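PDB 4BHU: biofilm-surface layer protein A from Bacillus subtilis, which self-assembles into a stable, mechanically resistant layer on biofilm surfaces that makes the biofilm hydrophobic and supports complex colony architecture. Local coordinates for residues 33-38 and 75-80; 40-45 and 104-109; 52-57 and 90-95; 94-99 and 123-128. The protein carries 1 engineered substitution. One frame throughout, in Å; residues are numbered along the deposited sequence.

Contact 1: 33-38 and 75-80; sequences TLLSLG and VPLALD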
loop_
_atom_site.group_PDB
_atom_site.type_symbol
_atom_site.label_atom_id
_atom_site.label_comp_id
_atom_site.label_asym_id
_atom_site.label_seq_id
_atom_site.Cartn_x
_atom_site.Cartn_y
_atom_site.Cartn_z
ATOM N N THR I 33 -29.898 10.385 -8.095
ATOM C CA THR I 33 -28.586 10.436 -7.478
ATOM C C THR I 33 -27.887 9.080 -7.675
ATOM O O THR I 33 -28.352 8.230 -8.433
ATOM C CB THR I 33 -28.719 10.694 -5.972
ATOM O OG1 THR I 33 -29.365 9.570 -5.350
ATOM C CG2 THR I 33 -29.527 11.979 -5.706
ATOM N N LEU I 34 -26.769 8.878 -6.994
ATOM C CA LEU I 34 -26.166 7.561 -6.916
ATOM C C LEU I 34 -26.810 6.828 -5.742
ATOM O O LEU I 34 -27.277 7.453 -4.803
ATOM C CB LEU I 34 -24.680 7.669 -6.592
ATOM C CG LEU I 34 -23.728 8.450 -7.482
ATOM C CD1 LEU I 34 -22.325 8.127 -7.022
ATOM C CD2 LEU I 34 -23.908 8.075 -8.911
ATOM N N LEU I 35 -26.773 5.510 -5.763
ATOM C CA LEU I 35 -27.215 4.750 -4.605
ATOM C C LEU I 35 -26.257 5.007 -3.450
ATOM O O LEU I 35 -25.059 5.193 -3.669
ATOM C CB LEU I 35 -27.224 3.260 -4.939
ATOM C CG LEU I 35 -28.259 2.804 -5.967
ATOM C CD1 LEU I 35 -27.936 1.388 -6.430
ATOM C CD2 LEU I 35 -29.653 2.870 -5.401
ATOM N N SER I 36 -26.790 5.033 -2.233
ATOM C CA SER I 36 -25.978 4.955 -1.025
ATOM C C SER I 36 -25.874 3.493 -0.540
ATOM O O SER I 36 -26.584 2.623 -1.039
ATOM C CB SER I 36 -26.598 5.823 0.070
ATOM O OG SER I 36 -26.379 7.185 -0.213
ATOM N N LEU I 37 -24.973 3.230 0.400
ATOM C CA LEU I 37 -24.836 1.906 0.983
ATOM C C LEU I 37 -26.165 1.502 1.572
ATOM O O LEU I 37 -26.868 2.327 2.132
ATOM C CB LEU I 37 -23.805 1.884 2.105
ATOM C CG LEU I 37 -22.344 2.107 1.714
ATOM C CD1 LEU I 37 -21.477 1.984 2.971
ATOM C CD2 LEU I 37 -21.923 1.124 0.676
ATOM N N GLY I 38 -26.503 0.230 1.454
ATOM C CA GLY I 38 -27.756 -0.245 2.004
ATOM C C GLY I 38 -28.306 -1.454 1.278
ATOM O O GLY I 38 -27.549 -2.318 0.835
ATOM N N VAL I 75 -32.094 -6.829 -2.335
ATOM C CA VAL I 75 -30.718 -7.016 -2.774
ATOM C C VAL I 75 -29.791 -6.091 -2.005
ATOM O O VAL I 75 -29.740 -4.882 -2.281
ATOM C CB VAL I 75 -30.562 -6.735 -4.254
ATOM C CG1 VAL I 75 -29.143 -7.072 -4.686
ATOM C CG2 VAL I 75 -31.569 -7.563 -5.056
ATOM N N PRO I 76 -29.102 -6.646 -1.003
ATOM C CA PRO I 76 -28.155 -5.845 -0.244
ATOM C C PRO I 76 -27.058 -5.418 -1.204
ATOM O O PRO I 76 -26.641 -6.201 -2.075
ATOM C CB PRO I 76 -27.659 -6.820 0.841
ATOM C CG PRO I 76 -28.783 -7.815 0.991
ATOM C CD PRO I 76 -29.265 -7.998 -0.418
ATOM N N LEU I 77 -26.646 -4.160 -1.074
ATOM C CA LEU I 77 -25.799 -3.521 -2.063
ATOM C C LEU I 77 -24.323 -3.834 -1.776
ATOM O O LEU I 77 -23.615 -3.061 -1.125
ATOM C CB LEU I 77 -26.061 -1.999 -2.094
ATOM C CG LEU I 77 -26.919 -1.307 -3.165
ATOM C CD1 LEU I 77 -27.666 -2.204 -4.160
ATOM C CD2 LEU I 77 -27.883 -0.326 -2.505
ATOM N N ALA I 78 -23.875 -4.988 -2.256
ATOM C CA ALA I 78 -22.447 -5.287 -2.339
ATOM C C ALA I 78 -21.715 -4.276 -3.234
ATOM O O ALA I 78 -22.315 -3.582 -4.060
ATOM C CB ALA I 78 -22.229 -6.716 -2.877
ATOM N N LEU I 79 -20.396 -4.236 -3.111
ATOM C CA LEU I 79 -19.615 -3.203 -3.789
ATOM C C LEU I 79 -19.828 -3.239 -5.295
ATOM O O LEU I 79 -19.845 -2.213 -5.953
ATOM C CB LEU I 79 -18.123 -3.366 -3.474
ATOM C CG LEU I 79 -17.194 -2.363 -4.135
ATOM C CD1 LEU I 79 -17.580 -0.963 -3.691
ATOM C CD2 LEU I 79 -15.750 -2.649 -3.755
ATOM N N ASP I 80 -20.007 -4.428 -5.845
ATOM C CA ASP I 80 -20.102 -4.555 -7.300
ATOM C C ASP I 80 -21.469 -4.100 -7.827
ATOM O O ASP I 80 -21.661 -3.981 -9.027
ATOM C CB ASP I 80 -19.816 -6.014 -7.717
ATOM C CG ASP I 80 -20.608 -7.017 -6.907
ATOM O OD1 ASP I 80 -20.282 -7.206 -5.704
ATOM O OD2 ASP I 80 -21.538 -7.625 -7.461
HETATM O O HOH W 1 -24.333 -1.583 0.941
#
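The flat group at the centre of this contact is the Gly38 carbonyl: Leu77 N arrives near its plane, tilted 16° from it, and donates a hydrogen bond of 2.8 Å to Gly38 O, while Leu77 CB also packs against that oxygen. Farther out on the same side chain, Leu77 CD2 packs 3.5 Å from Ser36 O. These loops belong to the leucine-rich hydrophobic cap of BslA, at one end of its immunoglobulin-like sandwich, and the bond extends the antiparallel pairing of strands 39-43 and 72-76 into the cap. Glycine suits position 38 because its backbone (phi 153°, psi -144°) would press a CB against the preceding carbonyl oxygen. Leu77 sits at the centre of an inverse gamma turn, Ala78 N bonding to Pro76 O, which turns the chain at this point. Its buried side chain heads for Leu35, the two CD1 methyls lying 4.3 Å apart, and Phe87 packs on both leucines. Leu37 and Leu79 instead meet apolar side chains of neighbouring subunits, as befits a water-repelling surface. A bridging water completes the junction, accepting from Gly38 N at 2.9 Å and donating to Leu77 O at 2.6 Å.

Contact 2: 40-45 and 104-109; sequences MEFTLP and FRAENK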
loop_
_atom_site.group_PDB
_atom_site.type_symbol
_atom_site.label_atom_id
_atom_site.label_comp_id
_atom_site.label_asym_id
_atom_site.label_seq_id
_atom_site.Cartn_x
_atom_site.Cartn_y
_atom_site.Cartn_z
HETATM N N MSE I 40 -31.340 -2.588 -1.613
HETATM C CA MSE I 40 -32.323 -2.230 -2.625
HETATM C C MSE I 40 -33.530 -3.139 -2.383
HETATM O O MSE I 40 -33.364 -4.355 -2.319
HETATM C CB MSE I 40 -31.744 -2.491 -4.007
HETATM C CG MSE I 40 -32.688 -2.226 -5.170
HETATM SE SE MSE I 40 -32.984 -0.305 -5.457
HETATM C CE MSE I 40 -34.964 -0.289 -5.388
ATOM N N GLU I 41 -34.719 -2.557 -2.229
ATOM C CA GLU I 41 -35.920 -3.336 -1.902
ATOM C C GLU I 41 -37.148 -2.925 -2.735
ATOM O O GLU I 41 -37.508 -1.739 -2.802
ATOM C CB GLU I 41 -36.231 -3.231 -0.408
ATOM C CG GLU I 41 -37.398 -4.091 0.026
ATOM C CD GLU I 41 -37.510 -4.202 1.522
ATOM O OE1 GLU I 41 -36.464 -4.366 2.182
ATOM O OE2 GLU I 41 -38.638 -4.140 2.041
ATOM N N PHE I 42 -37.760 -3.921 -3.373
ATOM C CA PHE I 42 -38.965 -3.737 -4.170
ATOM C C PHE I 42 -40.102 -4.394 -3.402
ATOM O O PHE I 42 -39.928 -5.485 -2.870
ATOM C CB PHE I 42 -38.840 -4.446 -5.518
ATOM C CG PHE I 42 -37.972 -3.745 -6.514
ATOM C CD1 PHE I 42 -36.598 -3.947 -6.522
ATOM C CD2 PHE I 42 -38.532 -2.903 -7.465
ATOM C CE1 PHE I 42 -35.797 -3.314 -7.460
ATOM C CE2 PHE I 42 -37.742 -2.265 -8.406
ATOM C CZ PHE I 42 -36.367 -2.464 -8.401
ATOM N N THR I 43 -41.249 -3.722 -3.342
ATOM C CA THR I 43 -42.453 -4.261 -2.697
ATOM C C THR I 43 -43.561 -4.384 -3.750
ATOM O O THR I 43 -43.917 -3.417 -4.429
ATOM C CB THR I 43 -42.932 -3.363 -1.546
ATOM O OG1 THR I 43 -41.883 -3.240 -0.581
ATOM C CG2 THR I 43 -44.191 -3.965 -0.851
ATOM N N LEU I 44 -44.068 -5.595 -3.912
ATOM C CA LEU I 44 -45.093 -5.857 -4.915
ATOM C C LEU I 44 -46.455 -5.882 -4.222
ATOM O O LEU I 44 -46.555 -6.303 -3.068
ATOM C CB LEU I 44 -44.826 -7.194 -5.608
ATOM C CG LEU I 44 -43.417 -7.425 -6.167
ATOM C CD1 LEU I 44 -43.341 -8.765 -6.889
ATOM C CD2 LEU I 44 -42.998 -6.310 -7.089
ATOM N N PRO I 45 -47.506 -5.431 -4.919
ATOM C CA PRO I 45 -48.830 -5.459 -4.285
ATOM C C PRO I 45 -49.472 -6.839 -4.411
ATOM O O PRO I 45 -49.039 -7.648 -5.251
ATOM C CB PRO I 45 -49.596 -4.380 -5.055
ATOM C CG PRO I 45 -48.979 -4.397 -6.426
ATOM C CD PRO I 45 -47.543 -4.825 -6.262
ATOM N N PHE I 104 -46.711 -0.328 -7.001
ATOM C CA PHE I 104 -45.432 -0.922 -6.657
ATOM C C PHE I 104 -44.575 0.129 -5.965
ATOM O O PHE I 104 -44.671 1.321 -6.272
ATOM C CB PHE I 104 -44.708 -1.396 -7.915
ATOM C CG PHE I 104 -45.435 -2.469 -8.663
ATOM C CD1 PHE I 104 -46.483 -2.152 -9.505
ATOM C CD2 PHE I 104 -45.084 -3.800 -8.511
ATOM C CE1 PHE I 104 -47.155 -3.140 -10.195
ATOM C CE2 PHE I 104 -45.755 -4.799 -9.200
ATOM C CZ PHE I 104 -46.794 -4.465 -10.042
ATOM N N ARG I 105 -43.738 -0.335 -5.044
ATOM C CA ARG I 105 -42.880 0.528 -4.243
ATOM C C ARG I 105 -41.446 0.016 -4.344
ATOM O O ARG I 105 -41.193 -1.171 -4.561
ATOM C CB ARG I 105 -43.342 0.553 -2.781
ATOM C CG ARG I 105 -44.741 1.127 -2.614
ATOM C CD ARG I 105 -45.353 0.874 -1.237
ATOM N NE ARG I 105 -46.676 1.495 -1.129
ATOM C CZ ARG I 105 -47.802 0.957 -1.595
ATOM N NH1 ARG I 105 -47.790 -0.221 -2.206
ATOM N NH2 ARG I 105 -48.953 1.599 -1.456
ATOM N N ALA I 106 -40.502 0.928 -4.210
ATOM C CA ALA I 106 -39.102 0.550 -4.248
ATOM C C ALA I 106 -38.338 1.627 -3.515
ATOM O O ALA I 106 -38.645 2.813 -3.639
ATOM C CB ALA I 106 -38.608 0.411 -5.693
ATOM N N GLU I 107 -37.380 1.204 -2.707
ATOM C CA GLU I 107 -36.552 2.142 -1.982
ATOM C C GLU I 107 -35.190 1.540 -1.697
ATOM O O GLU I 107 -35.014 0.312 -1.662
ATOM C CB GLU I 107 -37.216 2.520 -0.664
ATOM C CG GLU I 107 -37.502 1.335 0.243
ATOM C CD GLU I 107 -38.213 1.747 1.524
ATOM O OE1 GLU I 107 -38.547 2.943 1.642
ATOM O OE2 GLU I 107 -38.434 0.887 2.406
ATOM N N ASN I 108 -34.228 2.425 -1.478
ATOM C CA ASN I 108 -32.926 2.012 -1.013
ATOM C C ASN I 108 -32.882 2.160 0.493
ATOM O O ASN I 108 -32.737 3.271 1.000
ATOM C CB ASN I 108 -31.831 2.849 -1.682
ATOM C CG ASN I 108 -30.433 2.475 -1.200
ATOM O OD1 ASN I 108 -30.253 1.535 -0.407
ATOM N ND2 ASN I 108 -29.445 3.218 -1.658
ATOM N N LYS I 109 -33.038 1.051 1.211
ATOM C CA LYS I 109 -32.982 1.087 2.670
ATOM C C LYS I 109 -31.553 1.369 3.115
ATOM O O LYS I 109 -30.648 0.584 2.829
ATOM C CB LYS I 109 -33.439 -0.245 3.277
ATOM C CG LYS I 109 -34.944 -0.494 3.284
ATOM C CD LYS I 109 -35.287 -1.856 3.919
ATOM C CE LYS I 109 -35.994 -1.719 5.276
ATOM N NZ LYS I 109 -36.605 -3.016 5.750
HETATM O O HOH W 2 -46.592 -2.368 -3.328
#
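Phe42 and Ala106 face each other across a non-hydrogen-bonded antiparallel pair, and the small alanine lets the ring come close: Ala106 CB lies 4.2 Å from the ring centroid, off-centre. Met40, a selenomethionine bent at chi2 and chi3, curls back along the same sheet face, its CE lying over one face of the Phe42 ring towards the rim and 3.7 Å from Ala106 CB. Pro45 puts CD over one face of the Phe104 ring, 3.7 Å from the centroid in a CH-pi contact, while Leu44 CD2 meets that ring's edge in its plane. The other face of the sheet is polar. Glu41, with CG anti to the backbone N (chi1 -176°), extends to cross Lys109, but OE1 to NZ is a long ion pair at 3.8 Å; the stronger partner of Glu41 OE1 is Arg74, in a salt bridge. These cations probably temper the repulsion between Glu41 and nearby Glu107. Four backbone hydrogen bonds join the strands, the straightest from Thr43 N to Arg105 O (2.8 Å, 174°). Apolar groups facing Leu8 and Tyr29 of the opposing sheet, with charged ones behind, are typical of the middle strands of an immunoglobulin-like beta sandwich.

Contact 3: 52-57 and 90-95; sequences TKDTMN and KLNNKT. Engineered in segment 52-57: Met56 (natural residue Leu).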
loop_
_atom_site.group_PDB
_atom_site.type_symbol
_atom_site.label_atom_id
_atom_site.label_comp_id
_atom_site.label_asym_id
_atom_site.label_seq_id
_atom_site.Cartn_x
_atom_site.Cartn_y
_atom_site.Cartn_z
ATOM N N THR I 52 -37.694 -17.162 -8.866
ATOM C CA THR I 52 -36.329 -17.233 -9.382
ATOM C C THR I 52 -36.240 -17.288 -10.904
ATOM O O THR I 52 -35.142 -17.384 -11.441
ATOM C CB THR I 52 -35.596 -18.447 -8.808
ATOM O OG1 THR I 52 -36.341 -19.630 -9.115
ATOM C CG2 THR I 52 -35.462 -18.319 -7.302
ATOM N N LYS I 53 -37.384 -17.247 -11.592
ATOM C CA LYS I 53 -37.392 -17.100 -13.053
ATOM C C LYS I 53 -37.420 -15.616 -13.409
ATOM O O LYS I 53 -37.185 -15.232 -14.548
ATOM C CB LYS I 53 -38.589 -17.820 -13.703
ATOM C CG LYS I 53 -38.468 -19.351 -13.788
ATOM C CD LYS I 53 -39.803 -20.028 -14.207
ATOM C CE LYS I 53 -40.130 -19.845 -15.706
ATOM N NZ LYS I 53 -41.444 -20.453 -16.132
ATOM N N ASP I 54 -37.721 -14.777 -12.427
ATOM C CA ASP I 54 -37.659 -13.341 -12.639
ATOM C C ASP I 54 -36.212 -12.880 -12.518
ATOM O O ASP I 54 -35.360 -13.622 -12.045
ATOM C CB ASP I 54 -38.588 -12.635 -11.657
ATOM C CG ASP I 54 -40.041 -13.041 -11.866
ATOM O OD1 ASP I 54 -40.442 -13.152 -13.045
ATOM O OD2 ASP I 54 -40.768 -13.287 -10.879
ATOM N N THR I 55 -35.925 -11.665 -12.957
ATOM C CA THR I 55 -34.548 -11.221 -13.018
ATOM C C THR I 55 -34.415 -9.800 -12.517
ATOM O O THR I 55 -35.353 -8.996 -12.606
ATOM C CB THR I 55 -33.984 -11.293 -14.472
ATOM O OG1 THR I 55 -34.654 -10.333 -15.298
ATOM C CG2 THR I 55 -34.161 -12.696 -15.078
HETATM N N MSE I 56 -33.237 -9.506 -11.973
HETATM C CA MSE I 56 -32.845 -8.159 -11.600
HETATM C C MSE I 56 -31.609 -7.790 -12.437
HETATM O O MSE I 56 -30.591 -8.483 -12.378
HETATM C CB MSE I 56 -32.488 -8.145 -10.122
HETATM C CG MSE I 56 -32.133 -6.812 -9.588
HETATM SE SE MSE I 56 -33.731 -5.707 -9.417
HETATM C CE MSE I 56 -34.534 -6.555 -7.820
ATOM N N ASN I 57 -31.689 -6.696 -13.188
ATOM C CA ASN I 57 -30.642 -6.340 -14.151
ATOM C C ASN I 57 -30.115 -7.549 -14.939
ATOM O O ASN I 57 -28.908 -7.709 -15.120
ATOM C CB ASN I 57 -29.477 -5.608 -13.457
ATOM C CG ASN I 57 -29.878 -4.240 -12.913
ATOM O OD1 ASN I 57 -30.935 -3.705 -13.246
ATOM N ND2 ASN I 57 -29.022 -3.661 -12.080
ATOM N N LYS I 90 -37.513 -7.525 -13.711
ATOM C CA LYS I 90 -38.406 -8.085 -14.729
ATOM C C LYS I 90 -39.245 -9.226 -14.160
ATOM O O LYS I 90 -38.699 -10.247 -13.765
ATOM C CB LYS I 90 -37.630 -8.591 -15.938
ATOM C CG LYS I 90 -37.109 -7.491 -16.870
ATOM C CD LYS I 90 -36.694 -8.082 -18.238
ATOM C CE LYS I 90 -36.152 -7.020 -19.202
ATOM N NZ LYS I 90 -35.760 -7.594 -20.547
ATOM N N LEU I 91 -40.561 -9.015 -14.080
ATOM C CA LEU I 91 -41.502 -10.066 -13.680
ATOM C C LEU I 91 -41.981 -10.716 -14.968
ATOM O O LEU I 91 -42.740 -10.116 -15.723
ATOM C CB LEU I 91 -42.677 -9.485 -12.897
ATOM C CG LEU I 91 -42.272 -8.722 -11.632
ATOM C CD1 LEU I 91 -43.468 -8.077 -10.948
ATOM C CD2 LEU I 91 -41.508 -9.643 -10.669
ATOM N N ASN I 92 -41.510 -11.927 -15.224
ATOM C CA ASN I 92 -41.746 -12.592 -16.502
ATOM C C ASN I 92 -42.881 -13.627 -16.492
ATOM O O ASN I 92 -43.021 -14.418 -15.546
ATOM C CB ASN I 92 -40.460 -13.270 -16.949
ATOM C CG ASN I 92 -39.366 -12.277 -17.274
ATOM O OD1 ASN I 92 -39.630 -11.191 -17.789
ATOM N ND2 ASN I 92 -38.132 -12.640 -16.960
ATOM N N ASN I 93 -43.689 -13.623 -17.554
ATOM C CA ASN I 93 -44.679 -14.683 -17.743
ATOM C C ASN I 93 -45.597 -14.812 -16.523
ATOM O O ASN I 93 -45.676 -15.869 -15.917
ATOM C CB ASN I 93 -43.946 -16.010 -18.000
ATOM C CG ASN I 93 -44.881 -17.132 -18.451
ATOM O OD1 ASN I 93 -45.966 -16.885 -18.987
ATOM N ND2 ASN I 93 -44.452 -18.378 -18.241
ATOM N N LYS I 94 -46.271 -13.721 -16.168
ATOM C CA LYS I 94 -47.143 -13.678 -14.997
ATOM C C LYS I 94 -48.624 -13.682 -15.386
ATOM O O LYS I 94 -48.988 -13.211 -16.459
ATOM C CB LYS I 94 -46.883 -12.398 -14.196
ATOM C CG LYS I 94 -45.456 -12.227 -13.703
ATOM C CD LYS I 94 -45.063 -13.322 -12.738
ATOM C CE LYS I 94 -43.596 -13.234 -12.373
ATOM N NZ LYS I 94 -43.219 -14.307 -11.418
ATOM N N THR I 95 -49.473 -14.174 -14.483
ATOM C CA THR I 95 -50.918 -14.007 -14.606
ATOM C C THR I 95 -51.370 -12.683 -13.999
ATOM O O THR I 95 -51.270 -12.477 -12.794
ATOM C CB THR I 95 -51.670 -15.149 -13.886
ATOM O OG1 THR I 95 -51.401 -16.396 -14.545
ATOM C CG2 THR I 95 -53.177 -14.870 -13.876
HETATM O O HOH W 3 -41.354 -15.690 -13.247
#
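A single antiparallel bridge between Thr55 and Lys90, followed by a G1 beta bulge at Asn93 and Lys94 opposite Ser23, frames this contact at the edge of the three-stranded sheet of the immunoglobulin-like sandwich. The bridge is a hydrogen-bonded pair: Lys90 N reaches Thr55 O at 2.8 Å and Thr55 N reaches Lys90 O at 3.2 Å. Their side chains lie side by side and point the same way, Thr55 OG1 resting 3.5 Å from Lys90 CB. Asn93 holds the left-handed backbone conformation of the bulge, which asparagine tolerates better than most residues with a side chain. Beyond the bridge, the buried Asp54 replaces backbone pairing with its carboxylate. OD1 accepts from Asn92 N at 2.7 Å, on its anti side and 33° out of the carboxylate plane. Lys94 suits the place opposite: its chain turns at chi2 (-63°), which sets CD, and its ammonium meets the carboxylate tip to tip, a pairing that probably favours an ionised aspartate. Asn51 N also donates to OD2, while Lys94 NZ gives a further bond to Thr49 O, so the carboxylate and the amine tie the loop 49-54 to the bulged strand. Water 3 accepts a bond from Lys94 NZ at 3.0 Å, and Lys94 NZ forms a salt bridge with Asp54 OD2, 2.7 Å, on the syn lone pair.

Contact 4: 94-99 and 123-128; sequences KTLPAA and IDVAKR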
loop_
_atom_site.group_PDB
_atom_site.type_symbol
_atom_site.label_atom_id
_atom_site.label_comp_id
_atom_site.label_asym_id
_atom_site.label_seq_id
_atom_site.Cartn_x
_atom_site.Cartn_y
_atom_site.Cartn_z
ATOM N N LYS I 94 -46.271 -13.721 -16.168
ATOM C CA LYS I 94 -47.143 -13.678 -14.997
ATOM C C LYS I 94 -48.624 -13.682 -15.386
ATOM O O LYS I 94 -48.988 -13.211 -16.459
ATOM C CB LYS I 94 -46.883 -12.398 -14.196
ATOM C CG LYS I 94 -45.456 -12.227 -13.703
ATOM C CD LYS I 94 -45.063 -13.322 -12.738
ATOM C CE LYS I 94 -43.596 -13.234 -12.373
ATOM N NZ LYS I 94 -43.219 -14.307 -11.418
ATOM N N THR I 95 -49.473 -14.174 -14.483
ATOM C CA THR I 95 -50.918 -14.007 -14.606
ATOM C C THR I 95 -51.370 -12.683 -13.999
ATOM O O THR I 95 -51.270 -12.477 -12.794
ATOM C CB THR I 95 -51.670 -15.149 -13.886
ATOM O OG1 THR I 95 -51.401 -16.396 -14.545
ATOM C CG2 THR I 95 -53.177 -14.870 -13.876
ATOM N N LEU I 96 -51.863 -11.767 -14.820
ATOM C CA LEU I 96 -52.330 -10.503 -14.281
ATOM C C LEU I 96 -53.545 -10.732 -13.376
ATOM O O LEU I 96 -54.441 -11.481 -13.730
ATOM C CB LEU I 96 -52.683 -9.526 -15.399
ATOM C CG LEU I 96 -51.530 -9.021 -16.280
ATOM C CD1 LEU I 96 -52.049 -7.979 -17.262
ATOM C CD2 LEU I 96 -50.399 -8.440 -15.431
ATOM N N PRO I 97 -53.591 -10.057 -12.221
ATOM C CA PRO I 97 -54.693 -10.224 -11.264
ATOM C C PRO I 97 -55.976 -9.485 -11.674
ATOM O O PRO I 97 -56.028 -8.841 -12.729
ATOM C CB PRO I 97 -54.133 -9.570 -10.000
ATOM C CG PRO I 97 -53.285 -8.465 -10.542
ATOM C CD PRO I 97 -52.619 -9.050 -11.756
ATOM N N ALA I 98 -56.994 -9.550 -10.816
ATOM C CA ALA I 98 -58.260 -8.859 -11.076
ATOM C C ALA I 98 -58.044 -7.404 -11.503
ATOM O O ALA I 98 -57.065 -6.768 -11.130
ATOM C CB ALA I 98 -59.164 -8.922 -9.847
ATOM N N ALA I 99 -58.974 -6.878 -12.291
ATOM C CA ALA I 99 -58.867 -5.520 -12.778
ATOM C C ALA I 99 -58.845 -4.505 -11.642
ATOM O O ALA I 99 -59.539 -4.655 -10.621
ATOM C CB ALA I 99 -60.001 -5.210 -13.758
ATOM N N ILE I 123 -49.695 0.481 -12.161
ATOM C CA ILE I 123 -50.195 -0.010 -13.447
ATOM C C ILE I 123 -51.724 -0.235 -13.406
ATOM O O ILE I 123 -52.302 -0.500 -12.346
ATOM C CB ILE I 123 -49.534 -1.337 -13.889
ATOM C CG1 ILE I 123 -49.712 -2.404 -12.814
ATOM C CG2 ILE I 123 -48.063 -1.131 -14.228
ATOM C CD1 ILE I 123 -49.190 -3.770 -13.217
ATOM N N ASP I 124 -52.359 -0.118 -14.569
ATOM C CA ASP I 124 -53.786 -0.390 -14.715
ATOM C C ASP I 124 -53.965 -1.770 -15.342
ATOM O O ASP I 124 -53.504 -2.011 -16.459
ATOM C CB ASP I 124 -54.436 0.657 -15.631
ATOM C CG ASP I 124 -54.482 2.042 -15.015
ATOM O OD1 ASP I 124 -54.657 2.158 -13.789
ATOM O OD2 ASP I 124 -54.342 3.029 -15.771
ATOM N N VAL I 125 -54.616 -2.687 -14.630
ATOM C CA VAL I 125 -54.969 -3.979 -15.221
ATOM C C VAL I 125 -56.409 -3.892 -15.746
ATOM O O VAL I 125 -57.330 -3.569 -14.997
ATOM C CB VAL I 125 -54.852 -5.126 -14.211
ATOM C CG1 VAL I 125 -55.362 -6.434 -14.830
ATOM C CG2 VAL I 125 -53.399 -5.287 -13.762
ATOM N N ALA I 126 -56.605 -4.172 -17.031
ATOM C CA ALA I 126 -57.897 -3.893 -17.657
ATOM C C ALA I 126 -58.938 -4.993 -17.420
ATOM O O ALA I 126 -58.621 -6.178 -17.496
ATOM C CB ALA I 126 -57.713 -3.658 -19.146
ATOM N N LYS I 127 -60.176 -4.567 -17.140
ATOM C CA LYS I 127 -61.355 -5.442 -17.159
ATOM C C LYS I 127 -61.511 -6.140 -18.500
ATOM O O LYS I 127 -61.453 -5.500 -19.551
ATOM C CB LYS I 127 -62.637 -4.632 -16.909
ATOM C CG LYS I 127 -63.189 -4.715 -15.493
ATOM C CD LYS I 127 -64.716 -4.591 -15.472
ATOM C CE LYS I 127 -65.213 -3.234 -15.982
ATOM N NZ LYS I 127 -66.708 -3.219 -16.134
ATOM N N ARG I 128 -61.727 -7.451 -18.461
ATOM C CA ARG I 128 -62.012 -8.214 -19.669
ATOM C C ARG I 128 -63.518 -8.225 -19.950
ATOM O O ARG I 128 -63.990 -7.552 -20.867
ATOM C CB ARG I 128 -61.507 -9.648 -19.528
ATOM C CG ARG I 128 -61.790 -10.509 -20.745
ATOM C CD ARG I 128 -61.227 -11.907 -20.598
ATOM N NE ARG I 128 -60.003 -11.949 -19.798
ATOM C CZ ARG I 128 -58.887 -12.589 -20.145
ATOM N NH1 ARG I 128 -58.797 -13.251 -21.296
ATOM N NH2 ARG I 128 -57.840 -12.565 -19.335
#
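Val125, at the end of strand 119-125, meets the loop 96-99 with both of its methyls. CG1, anti to the backbone N (chi1 174°), carries most of the contact: it lies 3.3 Å from Pro97 O and 4.1 Å from Leu96 CB. The second branch, CG2, approaches the ring of Pro97 more loosely, 4.3 Å from CD. A beta-branched valine suits this place, since it favours the extended backbone and offers two methyls to two successive residues of the loop. Its carbonyl faces Ala99, and Ala99 CA lies 3.3 Å from Val125 O in a CA-H...O contact that is well bent, 125° at the hydrogen. Next comes Ala126, whose carbonyl carbon is 3.8 Å from Ala99 CB; its own methyl turns away from the loop. At Lys127 the chain passes the same alanine once more: Ala99 CB is 3.4 Å from Lys127 N and 3.7 Å from Lys127 CG. The lysine then bends at chi2 and chi3 and leads its amine away, so only the aliphatic start of the side chain packs here. The small methyl of Ala99 allows the backbone to run this close. No hydrogen bond joins the two segments directly, but Val125 pairs through its backbone with neighbouring Gly100, and Ala99 N is held by Glu19 OE1. Residues 96-99 form the crossover between the sheets of the immunoglobulin-like sandwich, leaving strand 90-95 beside strand 22-30 and entering strand 100-109, which lies next to the outermost strand 119-125.

In the fold
From the N terminus, the chain uses strands 7-12 and 22-30, then enters the cap loop 33-38. Contact 1 closes the loop from there to 75-80. Contact 2 starts at 40-45 and closes only at 104-109, pairing neighbouring strands 39-43 and 100-109 of the five-stranded sheet; the two cross and touch through Val75 with Met40. Contact 3, within the span of contact 2 and crossing contact 1, joins short strand 55-56 to strand 90-95 of the three-stranded sheet; the engineered Met56 packs on Phe42. Contact 4 begins on Lys94 and Thr95, where contact 3 ends, and crosses contact 2. Contacts 1 and 4 follow in series, centres about 33 Å apart, tying opposite ends of the sandwich.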